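OLD nuclease (Thermus scotoductus, PDB 6P74) degrades linear and supercoiled double-stranded DNA in the 5'-to-3' direction with divalent metal ions, nicks circular DNA, and hydrolyses ATP in a DNA-stimulated manner. Local coordinates at residues N352-K355 against R359-T362; A385-N390 against R495-L500; G407-I412 against K454-K459; P425-H430 against I519-R524. All coordinates share one frame; numbering follows the deposited sequence.

In the fold
Interactions 2, 3 and 4 lie in the Toprim region, whereas interaction 1 sits at the end of the ATPase region, where the chain turns toward strand 372-376. Interactions 1 and 3 touch, F354 lying against the helix turn at A410-G411, and their centres are 13 Å apart. Interactions 3 and 4 meet where helix 409-422 packs on strand 426-431: I412 CG2 lies 3.7 Å from V428 CG1, and K409 CE lies 3.7 Å from H430 ND1. Interactions 2 and 4 meet on the opposite side of the sheet, L388 CB lying 3.6 Å from I519 CD1. The samarium ion bound by D431 and E480 is about 8 Å from the side chain of K409 and about 13 Å from that of L500.

Interaction 1 (N352-K355 against R359-T362); sequences NRFK and RFDT
F354 and F360 supply the aromatic part of the contact. Their ring planes are inclined at 52° with centroids 6.0 Å apart, neither stacked nor edge-to-face. F354 CE2 and F360 CD1 approach to 3.9 Å, the F360 atom lying at the edge of the F354 ring and near its plane. The F354 ring reaches across because its CG is anti to the backbone N (chi1 173°), which swings it off the helix toward R359 and F360.

The two segments straddle the turn from helix 341-355 into the loop that runs on to strand 372-376, and so stand where the ATPase region gives way to the Toprim region. The loop folds back on the helix end, with the CA atoms of K355 and R359 7.1 Å apart.

A second kind of contact pairs a ring with the backbone. F354 CZ lies 3.4 Å from R359 O, which sits at the ring edge and also accepts a hydrogen bond from R364 NH1. R359 takes part through its main chain, its CB being directed away from the helix.

The methylenes of K355 meet the F360 ring at its edge. K355 CD comes to 3.6 Å from F360 CZ, with CG close by, the lysine chain bending from chi2 onward. The side chain also lies near a bound HEPES buffer molecule. F360 further touches N318.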
loop_
_atom_site.group_PDB
_atom_site.type_symbol
_atom_site.label_atom_id
_atom_site.label_comp_id
_atom_site.label_asym_id
_atom_site.label_seq_id
_atom_site.Cartn_x
_atom_site.Cartn_y
_atom_site.Cartn_z
ATOM N N ASN A 352 2.531 5.745 41.669
ATOM C CA ASN A 352 2.121 5.110 42.918
ATOM C C ASN A 352 1.510 6.113 43.881
ATOM O O ASN A 352 0.525 5.801 44.559
ATOM C CB ASN A 352 3.310 4.417 43.587
ATOM C CG ASN A 352 3.789 3.196 42.823
ATOM O OD1 ASN A 352 3.039 2.571 42.055
ATOM N ND2 ASN A 352 5.050 2.844 43.029
ATOM N N ARG A 353 2.102 7.305 43.993
ATOM C CA ARG A 353 1.525 8.315 44.873
ATOM C C ARG A 353 0.121 8.669 44.427
ATOM O O ARG A 353 -0.739 8.974 45.260
ATOM C CB ARG A 353 2.380 9.589 44.910
ATOM C CG ARG A 353 3.729 9.461 45.574
ATOM C CD ARG A 353 4.678 10.600 45.135
ATOM N NE ARG A 353 4.546 11.816 45.935
ATOM C CZ ARG A 353 3.799 12.870 45.594
ATOM N NH1 ARG A 353 3.091 12.872 44.450
ATOM N NH2 ARG A 353 3.766 13.936 46.401
ATOM N N PHE A 354 -0.129 8.635 43.121
ATOM C CA PHE A 354 -1.472 8.928 42.656
ATOM C C PHE A 354 -2.437 7.790 42.980
ATOM O O PHE A 354 -3.614 8.038 43.261
ATOM C CB PHE A 354 -1.462 9.212 41.160
ATOM C CG PHE A 354 -2.834 9.360 40.588
ATOM C CD1 PHE A 354 -3.538 10.558 40.748
ATOM C CD2 PHE A 354 -3.443 8.290 39.938
ATOM C CE1 PHE A 354 -4.825 10.695 40.244
ATOM C CE2 PHE A 354 -4.733 8.412 39.418
ATOM C CZ PHE A 354 -5.428 9.626 39.571
ATOM N N LYS A 355 -1.957 6.545 42.981
ATOM C CA LYS A 355 -2.855 5.420 43.218
ATOM C C LYS A 355 -3.395 5.381 44.650
ATOM O O LYS A 355 -4.411 4.724 44.887
ATOM C CB LYS A 355 -2.159 4.096 42.873
ATOM C CG LYS A 355 -1.545 4.037 41.465
ATOM C CD LYS A 355 -1.623 2.643 40.815
ATOM C CE LYS A 355 -1.573 1.490 41.830
ATOM N NZ LYS A 355 -0.195 0.989 42.179
ATOM N N ARG A 359 -8.360 8.101 41.506
ATOM C CA ARG A 359 -9.194 7.246 40.670
ATOM C C ARG A 359 -8.808 7.460 39.216
ATOM O O ARG A 359 -8.579 8.598 38.785
ATOM C CB ARG A 359 -10.706 7.516 40.864
ATOM C CG ARG A 359 -11.304 7.034 42.200
ATOM C CD ARG A 359 -12.775 7.471 42.367
ATOM N NE ARG A 359 -12.990 8.844 41.875
ATOM C CZ ARG A 359 -13.125 9.942 42.637
ATOM N NH1 ARG A 359 -13.089 9.852 43.964
ATOM N NH2 ARG A 359 -13.310 11.141 42.070
ATOM N N PHE A 360 -8.766 6.362 38.465
ATOM C CA PHE A 360 -8.379 6.376 37.063
ATOM C C PHE A 360 -9.547 6.755 36.165
ATOM O O PHE A 360 -10.714 6.440 36.445
ATOM C CB PHE A 360 -7.860 5.007 36.619
ATOM C CG PHE A 360 -6.699 4.513 37.407
ATOM C CD1 PHE A 360 -5.492 5.185 37.378
ATOM C CD2 PHE A 360 -6.808 3.361 38.165
ATOM C CE1 PHE A 360 -4.412 4.729 38.092
ATOM C CE2 PHE A 360 -5.727 2.887 38.888
ATOM C CZ PHE A 360 -4.523 3.573 38.847
ATOM N N ASP A 361 -9.208 7.394 35.041
ATOM C CA ASP A 361 -10.210 7.947 34.134
ATOM C C ASP A 361 -9.659 7.881 32.717
ATOM O O ASP A 361 -8.739 8.623 32.362
ATOM C CB ASP A 361 -10.581 9.387 34.517
ATOM C CG ASP A 361 -11.653 9.984 33.600
ATOM O OD1 ASP A 361 -12.145 9.264 32.687
ATOM O OD2 ASP A 361 -12.002 11.184 33.786
ATOM N N THR A 362 -10.247 7.005 31.915
ATOM C CA THR A 362 -9.822 6.815 30.536
ATOM C C THR A 362 -9.815 8.108 29.745
ATOM O O THR A 362 -8.977 8.280 28.852
ATOM C CB THR A 362 -10.746 5.799 29.873
ATOM O OG1 THR A 362 -10.287 4.492 30.228
ATOM C CG2 THR A 362 -10.750 5.971 28.363
#

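Interaction 2 (A385-N390 against R495-L500); sequences ALQLFN and RIAEIL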
loop_
_atom_site.group_PDB
_atom_site.type_symbol
_atom_site.label_atom_id
_atom_site.label_comp_id
_atom_site.label_asym_id
_atom_site.label_seq_id
_atom_site.Cartn_x
_atom_site.Cartn_y
_atom_site.Cartn_z
ATOM N N ALA A 385 -13.023 25.809 32.702
ATOM C CA ALA A 385 -12.135 25.979 31.558
ATOM C C ALA A 385 -12.919 26.036 30.242
ATOM O O ALA A 385 -12.786 26.992 29.460
ATOM C CB ALA A 385 -11.094 24.854 31.540
ATOM N N LEU A 386 -13.767 25.035 29.990
ATOM C CA LEU A 386 -14.463 24.965 28.704
ATOM C C LEU A 386 -15.424 26.130 28.513
ATOM O O LEU A 386 -15.607 26.602 27.385
ATOM C CB LEU A 386 -15.204 23.628 28.559
ATOM C CG LEU A 386 -14.321 22.376 28.432
ATOM C CD1 LEU A 386 -15.151 21.097 28.498
ATOM C CD2 LEU A 386 -13.517 22.389 27.137
ATOM N N GLN A 387 -16.039 26.618 29.585
ATOM C CA GLN A 387 -16.868 27.804 29.442
ATOM C C GLN A 387 -16.006 29.030 29.122
ATOM O O GLN A 387 -16.403 29.878 28.316
ATOM C CB GLN A 387 -17.705 28.012 30.708
ATOM C CG GLN A 387 -18.445 29.330 30.749
ATOM C CD GLN A 387 -19.491 29.428 29.646
ATOM O OE1 GLN A 387 -20.063 28.416 29.239
ATOM N NE2 GLN A 387 -19.734 30.645 29.148
ATOM N N LEU A 388 -14.804 29.123 29.696
ATOM C CA LEU A 388 -13.954 30.266 29.355
ATOM C C LEU A 388 -13.455 30.169 27.921
ATOM O O LEU A 388 -13.427 31.179 27.206
ATOM C CB LEU A 388 -12.784 30.392 30.329
ATOM C CG LEU A 388 -13.208 31.022 31.655
ATOM C CD1 LEU A 388 -12.168 30.823 32.735
ATOM C CD2 LEU A 388 -13.522 32.512 31.447
ATOM N N PHE A 389 -13.063 28.969 27.479
ATOM C CA PHE A 389 -12.765 28.781 26.062
ATOM C C PHE A 389 -13.878 29.365 25.212
ATOM O O PHE A 389 -13.633 30.112 24.258
ATOM C CB PHE A 389 -12.601 27.300 25.724
ATOM C CG PHE A 389 -11.205 26.757 25.917
ATOM C CD1 PHE A 389 -10.274 26.830 24.901
ATOM C CD2 PHE A 389 -10.848 26.122 27.100
ATOM C CE1 PHE A 389 -9.005 26.299 25.064
ATOM C CE2 PHE A 389 -9.580 25.579 27.270
ATOM C CZ PHE A 389 -8.660 25.675 26.255
ATOM N N ASN A 390 -15.120 29.029 25.558
ATOM C CA ASN A 390 -16.260 29.483 24.776
ATOM C C ASN A 390 -16.379 31.011 24.808
ATOM O O ASN A 390 -16.736 31.642 23.806
ATOM C CB ASN A 390 -17.523 28.797 25.305
ATOM C CG ASN A 390 -18.746 29.066 24.449
ATOM O OD1 ASN A 390 -18.851 28.567 23.329
ATOM N ND2 ASN A 390 -19.683 29.840 24.981
ATOM N N ARG A 495 -24.429 26.787 37.292
ATOM C CA ARG A 495 -23.971 27.793 38.245
ATOM C C ARG A 495 -22.617 28.371 37.838
ATOM O O ARG A 495 -22.408 29.591 37.876
ATOM C CB ARG A 495 -23.908 27.192 39.649
ATOM C CG ARG A 495 -23.651 28.224 40.734
ATOM C CD ARG A 495 -24.611 29.409 40.563
ATOM N NE ARG A 495 -24.149 30.624 41.238
ATOM C CZ ARG A 495 -24.653 31.839 41.024
ATOM N NH1 ARG A 495 -25.638 32.005 40.146
ATOM N NH2 ARG A 495 -24.173 32.892 41.681
ATOM N N ILE A 496 -21.676 27.514 37.452
ATOM C CA ILE A 496 -20.379 28.017 37.020
ATOM C C ILE A 496 -20.544 28.906 35.800
ATOM O O ILE A 496 -19.933 29.976 35.704
ATOM C CB ILE A 496 -19.418 26.855 36.734
ATOM C CG1 ILE A 496 -19.044 26.155 38.039
ATOM C CG2 ILE A 496 -18.176 27.376 36.010
ATOM C CD1 ILE A 496 -18.506 24.747 37.860
ATOM N N ALA A 497 -21.361 28.471 34.845
ATOM C CA ALA A 497 -21.499 29.214 33.602
ATOM C C ALA A 497 -22.080 30.597 33.851
ATOM O O ALA A 497 -21.604 31.587 33.283
ATOM C CB ALA A 497 -22.377 28.441 32.614
ATOM N N GLU A 498 -23.114 30.699 34.688
ATOM C CA GLU A 498 -23.715 32.011 34.834
ATOM C C GLU A 498 -22.802 32.963 35.595
ATOM O O GLU A 498 -22.765 34.160 35.280
ATOM C CB GLU A 498 -25.109 31.920 35.463
ATOM C CG GLU A 498 -25.262 31.277 36.818
ATOM C CD GLU A 498 -26.748 31.110 37.176
ATOM O OE1 GLU A 498 -27.507 30.577 36.328
ATOM O OE2 GLU A 498 -27.166 31.531 38.286
ATOM N N ILE A 499 -22.021 32.469 36.556
ATOM C CA ILE A 499 -21.004 33.331 37.155
ATOM C C ILE A 499 -20.021 33.802 36.091
ATOM O O ILE A 499 -19.797 35.006 35.919
ATOM C CB ILE A 499 -20.281 32.613 38.306
ATOM C CG1 ILE A 499 -21.211 32.507 39.522
ATOM C CG2 ILE A 499 -19.019 33.351 38.664
ATOM C CD1 ILE A 499 -20.716 31.513 40.576
ATOM N N LEU A 500 -19.434 32.857 35.347
ATOM C CA LEU A 500 -18.404 33.219 34.377
ATOM C C LEU A 500 -18.944 34.114 33.276
ATOM O O LEU A 500 -18.196 34.905 32.692
ATOM C CB LEU A 500 -17.798 31.964 33.770
ATOM C CG LEU A 500 -16.865 31.257 34.728
ATOM C CD1 LEU A 500 -16.448 29.904 34.163
ATOM C CD2 LEU A 500 -15.685 32.165 34.999
#
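L500 meets two residues of helix 379-391, one with each methyl branch. Its CD1 lies 4.0 Å from Q387 CG, so the aliphatic part of the glutamine serves as an apolar surface, and the two side chains run past each other in opposite directions. The other branch, CD2, is 4.2 Å from L388 CD2, and here the two leucines cross at about a right angle. Beside them Q387 OE1 rests 4.1 Å from the methyl group of A497, a van der Waals touch without a hydrogen bond.

The glutamine chain leaves CB with CG anti to the backbone N (chi1 171°) and then bends at chi2, which lays CG along L500 and brings the amide end over A497. Q391, one helical turn on, fixes that amide: its OE1 accepts from Q387 NE2. The NE2 of the same Q391 donates to L500 O, and one residue thereby links the glutamine of the first helix to the backbone of the second.

Farther out, L388 packs on F515 and I519 of helix 513-523, while L500 and I496 rest on A384. The axes of the short segments approach to 9.9 Å and cross at -39°, their N-to-C directions being roughly alike. Helix 379-391 is the connection of a right-handed beta-alpha-beta crossover from strand 372-376 to strand 401-405 in the Rossmann-like Toprim fold, and it carries D381, a probable metal ligand, near its start.

Interaction 3 (G407-I412 against K454-K459); sequences GGKAGI and KAEQEK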
loop_
_atom_site.group_PDB
_atom_site.type_symbol
_atom_site.label_atom_id
_atom_site.label_comp_id
_atom_site.label_asym_id
_atom_site.label_seq_id
_atom_site.Cartn_x
_atom_site.Cartn_y
_atom_site.Cartn_z
ATOM N N GLY A 407 -7.729 14.557 38.164
ATOM C CA GLY A 407 -7.994 13.868 39.409
ATOM C C GLY A 407 -7.207 14.373 40.600
ATOM O O GLY A 407 -6.864 13.580 41.489
ATOM N N GLY A 408 -6.895 15.671 40.640
ATOM C CA GLY A 408 -6.228 16.271 41.787
ATOM C C GLY A 408 -4.762 16.507 41.494
ATOM O O GLY A 408 -4.263 16.216 40.404
ATOM N N LYS A 409 -4.048 17.044 42.492
ATOM C CA LYS A 409 -2.700 17.534 42.216
ATOM C C LYS A 409 -1.741 16.389 41.896
ATOM O O LYS A 409 -0.986 16.462 40.915
ATOM C CB LYS A 409 -2.206 18.392 43.378
ATOM C CG LYS A 409 -3.034 19.723 43.466
ATOM C CD LYS A 409 -2.569 20.631 44.602
ATOM C CE LYS A 409 -3.364 21.953 44.607
ATOM N NZ LYS A 409 -3.004 22.798 45.787
ATOM N N ALA A 410 -1.777 15.309 42.694
ATOM C CA ALA A 410 -0.961 14.137 42.388
ATOM C C ALA A 410 -1.266 13.607 40.992
ATOM O O ALA A 410 -0.365 13.116 40.306
ATOM C CB ALA A 410 -1.165 13.039 43.449
ATOM N N GLY A 411 -2.520 13.723 40.552
ATOM C CA GLY A 411 -2.868 13.327 39.196
ATOM C C GLY A 411 -2.242 14.228 38.155
ATOM O O GLY A 411 -1.878 13.769 37.066
ATOM N N ILE A 412 -2.132 15.526 38.462
ATOM C CA ILE A 412 -1.481 16.464 37.547
ATOM C C ILE A 412 -0.000 16.117 37.386
ATOM O O ILE A 412 0.512 16.047 36.268
ATOM C CB ILE A 412 -1.665 17.919 38.021
ATOM C CG1 ILE A 412 -3.113 18.357 37.853
ATOM C CG2 ILE A 412 -0.806 18.854 37.191
ATOM C CD1 ILE A 412 -3.400 19.726 38.415
ATOM N N LYS A 454 1.015 23.321 54.786
ATOM C CA LYS A 454 2.331 22.829 54.380
ATOM C C LYS A 454 2.212 21.687 53.376
ATOM O O LYS A 454 2.960 21.637 52.390
ATOM C CB LYS A 454 3.157 22.395 55.600
ATOM C CG LYS A 454 3.530 23.531 56.555
ATOM C CD LYS A 454 3.745 24.864 55.833
ATOM C CE LYS A 454 3.525 26.087 56.768
ATOM N NZ LYS A 454 2.096 26.286 57.251
ATOM N N ALA A 455 1.288 20.754 53.602
ATOM C CA ALA A 455 1.089 19.675 52.637
ATOM C C ALA A 455 0.759 20.231 51.253
ATOM O O ALA A 455 1.366 19.837 50.248
ATOM C CB ALA A 455 -0.018 18.734 53.118
ATOM N N GLU A 456 -0.212 21.151 51.186
ATOM C CA GLU A 456 -0.564 21.770 49.914
ATOM C C GLU A 456 0.628 22.484 49.289
ATOM O O GLU A 456 0.838 22.397 48.075
ATOM C CB GLU A 456 -1.731 22.741 50.104
ATOM C CG GLU A 456 -3.082 22.047 50.327
ATOM C CD GLU A 456 -3.461 21.000 49.268
ATOM O OE1 GLU A 456 -3.436 21.304 48.052
ATOM O OE2 GLU A 456 -3.796 19.856 49.666
ATOM N N GLN A 457 1.430 23.183 50.103
ATOM C CA GLN A 457 2.576 23.898 49.560
ATOM C C GLN A 457 3.589 22.941 48.959
ATOM O O GLN A 457 4.175 23.234 47.915
ATOM C CB GLN A 457 3.198 24.775 50.640
ATOM C CG GLN A 457 2.337 26.035 50.899
ATOM C CD GLN A 457 2.802 26.828 52.096
ATOM O OE1 GLN A 457 3.352 26.271 53.052
ATOM N NE2 GLN A 457 2.590 28.143 52.047
ATOM N N GLU A 458 3.747 21.773 49.567
ATOM C CA GLU A 458 4.617 20.743 49.024
ATOM C C GLU A 458 4.080 20.216 47.698
ATOM O O GLU A 458 4.833 20.095 46.721
ATOM C CB GLU A 458 4.756 19.619 50.046
ATOM C CG GLU A 458 5.983 18.763 49.883
ATOM C CD GLU A 458 5.834 17.423 50.586
ATOM O OE1 GLU A 458 5.588 16.408 49.887
ATOM O OE2 GLU A 458 5.936 17.397 51.836
ATOM N N LYS A 459 2.773 19.908 47.640
ATOM C CA LYS A 459 2.170 19.469 46.378
ATOM C C LYS A 459 2.302 20.533 45.289
ATOM O O LYS A 459 2.533 20.198 44.116
ATOM C CB LYS A 459 0.693 19.126 46.559
ATOM C CG LYS A 459 0.365 18.093 47.589
ATOM C CD LYS A 459 -1.112 17.862 47.607
ATOM C CE LYS A 459 -1.567 17.084 48.817
ATOM N NZ LYS A 459 -3.043 17.293 48.997
#
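The carboxylate of E456 is the flat group here, and two lysines grip it, one at each oxygen. K409 NZ comes from the other segment to 2.7 Å from E456 OE1, meeting it nearly along the C-O axis. K459 NZ, three residues on in the same helix, bonds E456 OE2 at 2.8 Å from the syn side, 33° out of the carboxylate plane. The result is a salt-bridge network in which E456 stands between two ammonium groups, with K409 NZ and K459 NZ 6.4 Å apart.

K409 is fully stretched, each torsion beyond CB near 180°, and so spans the gap from the first turn of helix 409-422, which has G408 at its N-cap. E456 instead folds at chi2 (-53°), turning its carboxylate toward that lysine. Below the charges the chains pack apolar to apolar, K409 CD lying 4.1 Å from K459 CB.

The ammonium group of K409 is further bonded by N460 OD1 and by the backbone oxygen of D431, whose side chain is a ligand of the samarium ion. E377, a probable ligand of the first catalytic metal, touches the same lysine.

K409 therefore acts as a second-shell residue of the Toprim metal site, tying the backbone of D431 to helix 443-467. Flanked by two lysines, E456 should favour its ionised form, and a cluster of this kind would probably balance some of the acidic charge gathered for the metals.

Interaction 4 (P425-H430 against I519-R524); sequences PFVVVH and IRQVTR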
loop_
_atom_site.group_PDB
_atom_site.type_symbol
_atom_site.label_atom_id
_atom_site.label_comp_id
_atom_site.label_asym_id
_atom_site.label_seq_id
_atom_site.Cartn_x
_atom_site.Cartn_y
_atom_site.Cartn_z
ATOM N N PRO A 425 3.081 19.626 24.369
ATOM C CA PRO A 425 2.979 20.931 25.031
ATOM C C PRO A 425 1.771 20.954 25.948
ATOM O O PRO A 425 0.730 20.367 25.640
ATOM C CB PRO A 425 2.815 21.921 23.867
ATOM C CG PRO A 425 3.196 21.161 22.657
ATOM C CD PRO A 425 2.853 19.734 22.925
ATOM N N PHE A 426 1.910 21.639 27.081
ATOM C CA PHE A 426 0.831 21.646 28.059
ATOM C C PHE A 426 0.898 22.917 28.898
ATOM O O PHE A 426 1.942 23.560 29.006
ATOM C CB PHE A 426 0.891 20.410 28.966
ATOM C CG PHE A 426 2.118 20.367 29.832
ATOM C CD1 PHE A 426 3.290 19.816 29.358
ATOM C CD2 PHE A 426 2.106 20.926 31.102
ATOM C CE1 PHE A 426 4.436 19.805 30.142
ATOM C CE2 PHE A 426 3.230 20.913 31.894
ATOM C CZ PHE A 426 4.405 20.344 31.413
ATOM N N VAL A 427 -0.241 23.271 29.492
ATOM C CA VAL A 427 -0.311 24.268 30.555
ATOM C C VAL A 427 -1.021 23.630 31.756
ATOM O O VAL A 427 -1.967 22.848 31.598
ATOM C CB VAL A 427 -1.028 25.547 30.061
ATOM C CG1 VAL A 427 -1.263 26.539 31.201
ATOM C CG2 VAL A 427 -0.238 26.213 28.922
ATOM N N VAL A 428 -0.543 23.933 32.957
ATOM C CA VAL A 428 -1.186 23.517 34.197
ATOM C C VAL A 428 -1.889 24.723 34.836
ATOM O O VAL A 428 -1.298 25.807 34.961
ATOM C CB VAL A 428 -0.169 22.926 35.186
ATOM C CG1 VAL A 428 -0.895 22.445 36.411
ATOM C CG2 VAL A 428 0.643 21.796 34.551
ATOM N N VAL A 429 -3.127 24.527 35.292
ATOM C CA VAL A 429 -3.762 25.449 36.237
ATOM C C VAL A 429 -4.222 24.636 37.431
ATOM O O VAL A 429 -4.868 23.598 37.262
ATOM C CB VAL A 429 -4.973 26.209 35.657
ATOM C CG1 VAL A 429 -5.117 27.565 36.333
ATOM C CG2 VAL A 429 -4.907 26.318 34.160
ATOM N N HIS A 430 -3.965 25.139 38.634
ATOM C CA HIS A 430 -4.530 24.518 39.821
ATOM C C HIS A 430 -4.705 25.569 40.919
ATOM O O HIS A 430 -4.152 26.677 40.860
ATOM C CB HIS A 430 -3.645 23.364 40.290
ATOM C CG HIS A 430 -2.315 23.810 40.802
ATOM N ND1 HIS A 430 -2.140 24.287 42.080
ATOM C CD2 HIS A 430 -1.099 23.884 40.201
ATOM C CE1 HIS A 430 -0.869 24.610 42.254
ATOM N NE2 HIS A 430 -0.217 24.374 41.130
ATOM N N ILE A 519 -5.578 29.750 30.040
ATOM C CA ILE A 519 -6.286 29.371 28.816
ATOM C C ILE A 519 -5.746 30.144 27.616
ATOM O O ILE A 519 -5.590 29.586 26.519
ATOM C CB ILE A 519 -7.804 29.554 28.999
ATOM C CG1 ILE A 519 -8.334 28.459 29.928
ATOM C CG2 ILE A 519 -8.533 29.434 27.655
ATOM C CD1 ILE A 519 -9.538 28.844 30.699
ATOM N N ARG A 520 -5.404 31.422 27.813
ATOM C CA ARG A 520 -4.793 32.200 26.737
ATOM C C ARG A 520 -3.429 31.630 26.341
ATOM O O ARG A 520 -3.073 31.628 25.162
ATOM C CB ARG A 520 -4.652 33.676 27.145
ATOM C CG ARG A 520 -5.954 34.437 27.260
ATOM C CD ARG A 520 -5.700 35.923 27.459
ATOM N NE ARG A 520 -6.934 36.637 27.746
ATOM C CZ ARG A 520 -7.761 37.071 26.815
ATOM N NH1 ARG A 520 -7.471 36.882 25.537
ATOM N NH2 ARG A 520 -8.877 37.689 27.161
ATOM N N GLN A 521 -2.639 31.159 27.312
ATOM C CA GLN A 521 -1.331 30.595 26.964
ATOM C C GLN A 521 -1.476 29.283 26.192
ATOM O O GLN A 521 -0.800 29.070 25.172
ATOM C CB GLN A 521 -0.479 30.389 28.221
ATOM C CG GLN A 521 0.920 29.751 27.928
ATOM C CD GLN A 521 1.944 30.024 29.046
ATOM O OE1 GLN A 521 2.149 31.169 29.450
ATOM N NE2 GLN A 521 2.570 28.969 29.556
ATOM N N VAL A 522 -2.339 28.378 26.664
ATOM C CA VAL A 522 -2.461 27.096 25.968
ATOM C C VAL A 522 -3.057 27.281 24.578
ATOM O O VAL A 522 -2.848 26.440 23.699
ATOM C CB VAL A 522 -3.290 26.077 26.777
ATOM C CG1 VAL A 522 -4.786 26.342 26.578
ATOM C CG2 VAL A 522 -2.922 24.594 26.367
ATOM N N THR A 523 -3.777 28.385 24.355
ATOM C CA THR A 523 -4.363 28.702 23.061
ATOM C C THR A 523 -3.377 29.383 22.122
ATOM O O THR A 523 -3.591 29.383 20.905
ATOM C CB THR A 523 -5.588 29.612 23.266
ATOM O OG1 THR A 523 -6.698 28.828 23.716
ATOM C CG2 THR A 523 -5.972 30.296 21.972
ATOM N N ARG A 524 -2.309 29.948 22.648
ATOM C CA ARG A 524 -1.445 30.820 21.856
ATOM C C ARG A 524 -0.640 30.011 20.847
ATOM O O ARG A 524 0.110 29.109 21.247
ATOM C CB ARG A 524 -0.523 31.603 22.784
ATOM C CG ARG A 524 -0.028 32.912 22.212
ATOM C CD ARG A 524 -0.040 34.020 23.277
ATOM N NE ARG A 524 0.698 33.650 24.481
ATOM C CZ ARG A 524 0.248 33.831 25.725
ATOM N NH1 ARG A 524 -0.950 34.380 25.922
ATOM N NH2 ARG A 524 0.995 33.471 26.773
#
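V427 packs on V522 in a helical turn whose carbonyl oxygen I519 O is gripped twice by T523. T523 N and T523 OG1 each donate to I519 O at 3.1 Å, from opposite faces of its carbonyl plane, OG1 being tilted 30° from that plane.

Across the contact the meeting is apolar. V427 CG2 does most of the touching, 3.7 Å from V522 CB and 3.9 Å from Q521 CG. This methyl stands anti to the carbonyl carbon of V427, with CG1 anti to the backbone N (chi1 173°), which leaves CG2 directed at the helix. V522 adds a methyl of its own, V522 CG2 lying 4.0 Å from V427 CG2.

Strand 426-431 is an inner strand of the four-stranded parallel Toprim sheet, hydrogen-bonded to strands 372-376 and 472-475, and helix 513-523 lies over one face of it. V427 faces this helix, whereas F426 and V428 point to the other side, onto helix 409-422. The sheet is thus sandwiched between helices, and the strand ends at D431, a ligand of the samarium ion.

Q521 stretches beyond CG over the valine, its NE2 4.0 Å from V427 CG2. That amide nitrogen finds its hydrogen-bond partner in E470 O, just ahead of strand 472-475. V522 O accepts from R372 NH2.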